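Side-chain contacts in nuclear hormone receptor FTZ-F1 (Drosophila melanogaster, PDB 2XHS), which probably regulates transcription as an NR5A-family nuclear receptor, with a ligand-binding domain that binds a peptide of its partner Fushi tarazu: residues K73-K76 with V77-M81; T233-M236 with E237-A241. One frame throughout, in Å; residues are numbered along the deposited sequence.

Interaction 1. Residues K73-K76 with V77-M81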
loop_
_atom_site.group_PDB
_atom_site.type_symbol
_atom_site.label_atom_id
_atom_site.label_comp_id
_atom_site.label_asym_id
_atom_site.label_seq_id
_atom_site.Cartn_x
_atom_site.Cartn_y
_atom_site.Cartn_z
ATOM N N LYS A 73 11.504 -9.620 10.411
ATOM C CA LYS A 73 12.858 -9.916 10.756
ATOM C C LYS A 73 12.933 -11.332 11.249
ATOM O O LYS A 73 13.913 -12.023 11.050
ATOM C CB LYS A 73 13.323 -8.960 11.835
ATOM C CG LYS A 73 13.199 -7.511 11.437
ATOM C CD LYS A 73 14.086 -6.626 12.287
ATOM C CE LYS A 73 14.624 -5.466 11.473
ATOM N NZ LYS A 73 15.140 -4.354 12.305
ATOM N N ASP A 74 11.871 -11.781 11.866
ATOM C CA ASP A 74 11.853 -13.067 12.494
ATOM C C ASP A 74 11.375 -14.083 11.530
ATOM O O ASP A 74 11.027 -15.174 11.896
ATOM C CB ASP A 74 10.909 -13.031 13.660
ATOM C CG ASP A 74 11.292 -12.007 14.647
ATOM O OD1 ASP A 74 12.345 -11.396 14.447
ATOM O OD2 ASP A 74 10.574 -11.842 15.635
ATOM N N LEU A 75 11.395 -13.734 10.271
ATOM C CA LEU A 75 10.811 -14.583 9.287
ATOM C C LEU A 75 11.768 -14.963 8.215
ATOM O O LEU A 75 12.644 -14.206 7.859
ATOM C CB LEU A 75 9.655 -13.850 8.660
ATOM C CG LEU A 75 8.351 -14.172 9.322
ATOM C CD1 LEU A 75 7.264 -13.479 8.613
ATOM C CD2 LEU A 75 8.187 -15.628 9.209
ATOM N N LYS A 76 11.578 -16.154 7.687
ATOM C CA LYS A 76 12.379 -16.609 6.585
ATOM C C LYS A 76 11.898 -16.086 5.267
ATOM O O LYS A 76 10.755 -15.770 5.084
ATOM C CB LYS A 76 12.511 -18.122 6.568
ATOM C CG LYS A 76 13.700 -18.598 7.379
ATOM C CD LYS A 76 14.347 -19.838 6.786
ATOM C CE LYS A 76 15.520 -20.318 7.616
ATOM N NZ LYS A 76 16.251 -21.394 6.918
ATOM N N VAL A 77 12.801 -16.023 4.329
ATOM C CA VAL A 77 12.497 -15.387 3.106
ATOM C C VAL A 77 11.373 -16.051 2.426
ATOM O O VAL A 77 10.540 -15.409 1.870
ATOM C CB VAL A 77 13.654 -15.447 2.198
ATOM C CG1 VAL A 77 13.247 -14.936 0.874
ATOM C CG2 VAL A 77 14.743 -14.610 2.750
ATOM N N ASP A 78 11.316 -17.351 2.463
ATOM C CA ASP A 78 10.292 -17.988 1.695
ATOM C C ASP A 78 8.980 -17.516 2.194
ATOM O O ASP A 78 8.079 -17.296 1.438
ATOM C CB ASP A 78 10.380 -19.490 1.835
ATOM C CG ASP A 78 11.392 -20.087 0.931
ATOM O OD1 ASP A 78 12.351 -19.410 0.571
ATOM O OD2 ASP A 78 11.227 -21.249 0.574
ATOM N N ASP A 79 8.865 -17.417 3.494
ATOM C CA ASP A 79 7.657 -16.948 4.116
ATOM C C ASP A 79 7.367 -15.494 3.830
ATOM O O ASP A 79 6.252 -15.116 3.602
ATOM C CB ASP A 79 7.732 -17.193 5.609
ATOM C CG ASP A 79 7.055 -18.463 6.017
ATOM O OD1 ASP A 79 6.273 -18.996 5.229
ATOM O OD2 ASP A 79 7.295 -18.930 7.131
ATOM N N GLN A 80 8.388 -14.673 3.873
ATOM C CA GLN A 80 8.211 -13.284 3.601
ATOM C C GLN A 80 7.765 -13.103 2.198
ATOM O O GLN A 80 6.938 -12.302 1.922
ATOM C CB GLN A 80 9.516 -12.558 3.765
ATOM C CG GLN A 80 10.258 -12.946 4.958
ATOM C CD GLN A 80 11.469 -12.137 5.105
ATOM O OE1 GLN A 80 12.105 -11.804 4.147
ATOM N NE2 GLN A 80 11.818 -11.836 6.307
HETATM N N MSE A 81 8.335 -13.858 1.292
HETATM C CA MSE A 81 7.983 -13.707 -0.089
HETATM C C MSE A 81 6.538 -14.002 -0.283
HETATM O O MSE A 81 5.870 -13.329 -0.983
HETATM C CB MSE A 81 8.784 -14.677 -0.912
HETATM C CG MSE A 81 10.216 -14.342 -0.986
HETATM SE SE MSE A 81 11.095 -15.557 -2.080
HETATM C CE MSE A 81 10.050 -15.388 -3.578
#
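K76 and Q80 are joined where the loop 73-76 turns into helix 77-102. K76 holds the N-cap position, and its carbonyl oxygen takes the first i to i+4 hydrogen bond of the helix: Q80 N lies 2.9 Å from K76 O, with an N-H...O angle of 161°. K76 O is crowded in the model, so the finer detail of this bond is uncertain. One residue on, M81 N continues the pattern to V77 O at 2.8 Å.

The second polar element is the Q80 carboxamide. CG stands beside the backbone N, opposite the carbonyl carbon (chi1 -44°), and the chain runs on extended (chi2 -176°), which carries the amide back past the helix start to L75. NE2 comes within 3.0 Å of L75 O, but the angle is too poor for a hydrogen bond; NE2 instead makes a weak one to F72 O, farther back in the loop. The same nitrogen lies 3.8 Å from L75 CB, so the amide also packs against the base of the leucine side chain.

The leucine packs against the base of D79, the two side chains crossing at about a right angle. Its branch CD2 makes van der Waals contact with D79 CB at 4.0 Å and is equally far from D79 OD2.

Outside the contact, the bound peptide rests on V77, Q80 and M81, and a basic side chain of that peptide pairs with D78 OD1 in a salt bridge. The polar partners of the D79 carboxylate lie on another part of the chain: OD2 accepts from N169 N, and OD1 makes a weak bond to V168 N. The loop that follows helix 47-67 thus passes into helix 77-102 at a point where D79 ties the helix start to the segment just before helix 170-191.

Interaction 2. Residues T233-M236 with E237-A241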
loop_
_atom_site.group_PDB
_atom_site.type_symbol
_atom_site.label_atom_id
_atom_site.label_comp_id
_atom_site.label_asym_id
_atom_site.label_seq_id
_atom_site.Cartn_x
_atom_site.Cartn_y
_atom_site.Cartn_z
ATOM N N THR A 233 10.092 -6.655 -15.175
ATOM C CA THR A 233 9.897 -5.930 -13.950
ATOM C C THR A 233 9.435 -6.735 -12.784
ATOM O O THR A 233 8.899 -7.787 -12.930
ATOM C CB THR A 233 8.864 -4.910 -14.152
ATOM O OG1 THR A 233 7.625 -5.570 -14.285
ATOM C CG2 THR A 233 9.120 -4.203 -15.395
ATOM N N LEU A 234 9.657 -6.196 -11.607
ATOM C CA LEU A 234 9.206 -6.768 -10.375
ATOM C C LEU A 234 7.706 -6.789 -10.361
ATOM O O LEU A 234 7.082 -7.659 -9.823
ATOM C CB LEU A 234 9.731 -5.942 -9.240
ATOM C CG LEU A 234 9.304 -6.340 -7.857
ATOM C CD1 LEU A 234 9.768 -7.728 -7.597
ATOM C CD2 LEU A 234 9.901 -5.405 -6.905
ATOM N N LEU A 235 7.128 -5.799 -10.987
ATOM C CA LEU A 235 5.716 -5.700 -11.036
ATOM C C LEU A 235 5.124 -6.893 -11.741
ATOM O O LEU A 235 4.147 -7.424 -11.313
ATOM C CB LEU A 235 5.357 -4.424 -11.768
ATOM C CG LEU A 235 3.925 -4.008 -11.607
ATOM C CD1 LEU A 235 3.509 -3.333 -12.800
ATOM C CD2 LEU A 235 3.160 -5.253 -11.428
HETATM N N MSE A 236 5.709 -7.302 -12.841
HETATM C CA MSE A 236 5.274 -8.482 -13.533
HETATM C C MSE A 236 5.527 -9.710 -12.700
HETATM O O MSE A 236 4.746 -10.607 -12.650
HETATM C CB MSE A 236 5.991 -8.578 -14.860
HETATM C CG MSE A 236 5.690 -9.788 -15.677
HETATM SE SE MSE A 236 4.074 -9.712 -16.477
HETATM C CE MSE A 236 3.007 -10.463 -15.240
ATOM N N GLU A 237 6.647 -9.759 -12.037
ATOM C CA GLU A 237 6.948 -10.924 -11.269
ATOM C C GLU A 237 5.931 -11.100 -10.206
ATOM O O GLU A 237 5.493 -12.181 -9.942
ATOM C CB GLU A 237 8.291 -10.743 -10.629
ATOM C CG GLU A 237 8.592 -11.696 -9.547
ATOM C CD GLU A 237 10.010 -11.599 -9.115
ATOM O OE1 GLU A 237 10.863 -11.469 -9.974
ATOM O OE2 GLU A 237 10.273 -11.662 -7.923
HETATM N N MSE A 238 5.579 -10.012 -9.572
HETATM C CA MSE A 238 4.584 -10.011 -8.542
HETATM C C MSE A 238 3.246 -10.372 -9.125
HETATM O O MSE A 238 2.476 -11.088 -8.548
HETATM C CB MSE A 238 4.554 -8.633 -7.907
HETATM C CG MSE A 238 4.457 -8.630 -6.417
HETATM SE SE MSE A 238 5.902 -9.421 -5.584
HETATM C CE MSE A 238 7.186 -8.540 -6.595
ATOM N N LEU A 239 2.958 -9.841 -10.281
ATOM C CA LEU A 239 1.710 -10.115 -10.917
ATOM C C LEU A 239 1.612 -11.564 -11.258
ATOM O O LEU A 239 0.582 -12.157 -11.188
ATOM C CB LEU A 239 1.651 -9.303 -12.170
ATOM C CG LEU A 239 0.456 -8.427 -12.421
ATOM C CD1 LEU A 239 -0.139 -8.002 -11.165
ATOM C CD2 LEU A 239 0.963 -7.282 -13.126
ATOM N N HIS A 240 2.719 -12.101 -11.691
ATOM C CA HIS A 240 2.861 -13.465 -12.145
ATOM C C HIS A 240 2.683 -14.558 -11.136
ATOM O O HIS A 240 2.278 -15.645 -11.445
ATOM C CB HIS A 240 4.231 -13.620 -12.758
ATOM C CG HIS A 240 4.414 -14.884 -13.522
ATOM N ND1 HIS A 240 5.623 -15.528 -13.607
ATOM C CD2 HIS A 240 3.546 -15.623 -14.240
ATOM C CE1 HIS A 240 5.490 -16.604 -14.353
ATOM N NE2 HIS A 240 4.239 -16.686 -14.743
ATOM N N ALA A 241 3.122 -14.279 -9.938
ATOM C CA ALA A 241 3.223 -15.268 -8.908
ATOM C C ALA A 241 2.011 -16.112 -8.724
ATOM O O ALA A 241 2.123 -17.295 -8.500
ATOM C CB ALA A 241 3.594 -14.636 -7.640
#
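The short C-terminal helix 234-240, in the place of the activation helix (AF-2) of nuclear receptors, contains the i to i+4 contact of L235 with L239. It opens with an N-cap: T233 OG1 accepts from M236 N at 3.0 Å, in a nearly straight bond (164°). Four successive i to i+4 backbone bonds follow, from E237 N to T233 O at 3.1 Å through to H240 N to M236 O at 2.7 Å.

L235 and L239 run side by side on one face, their CD2 methyls 3.4 Å apart. M236 leaves the backbone with CG anti to N, then bends at chi2 and again at chi3 (75° and -90°), so that CE folds over to lie 3.6 Å from L239 CB, the two side chains crossing at about a right angle. L234 and M238, on another face, run alongside each other, although the gap between their ends is too short in the model to be trusted. E237 stretches out instead; OE2 passes L234 CD1 at 4.0 Å and accepts a hydrogen bond from the peptide backbone, as the AF-2 glutamate does in related receptors.

Three helices back this one. L234 packs on helix 47-67, where D56 OD1 also accepts from L235 N; L235, M236 and L239 meet H224 of helix 198-224; M238 and L239 touch W88 of helix 77-102.

How the interactions relate
Interaction 1 is a helix start, interaction 2 spans a whole short helix, and both border the bound peptide. Their centres lie 18 Å apart, and the nearest atoms, about 6 Å apart, do not touch. Interaction 1 is mainly polar, with a carboxylate bonded to the segment before helix 170-191 and an amide weakly bonded to F72 O; two of its six touching residues are buried and two exposed. In interaction 2 four of eight are buried: leucines and M238 pack against three helices, with M236 partly exposed. Helix 77-102 is common to both, starting in interaction 1 and supporting interaction 2 through W88. Their acids differ too, one meeting a basic peptide side chain, the other its backbone.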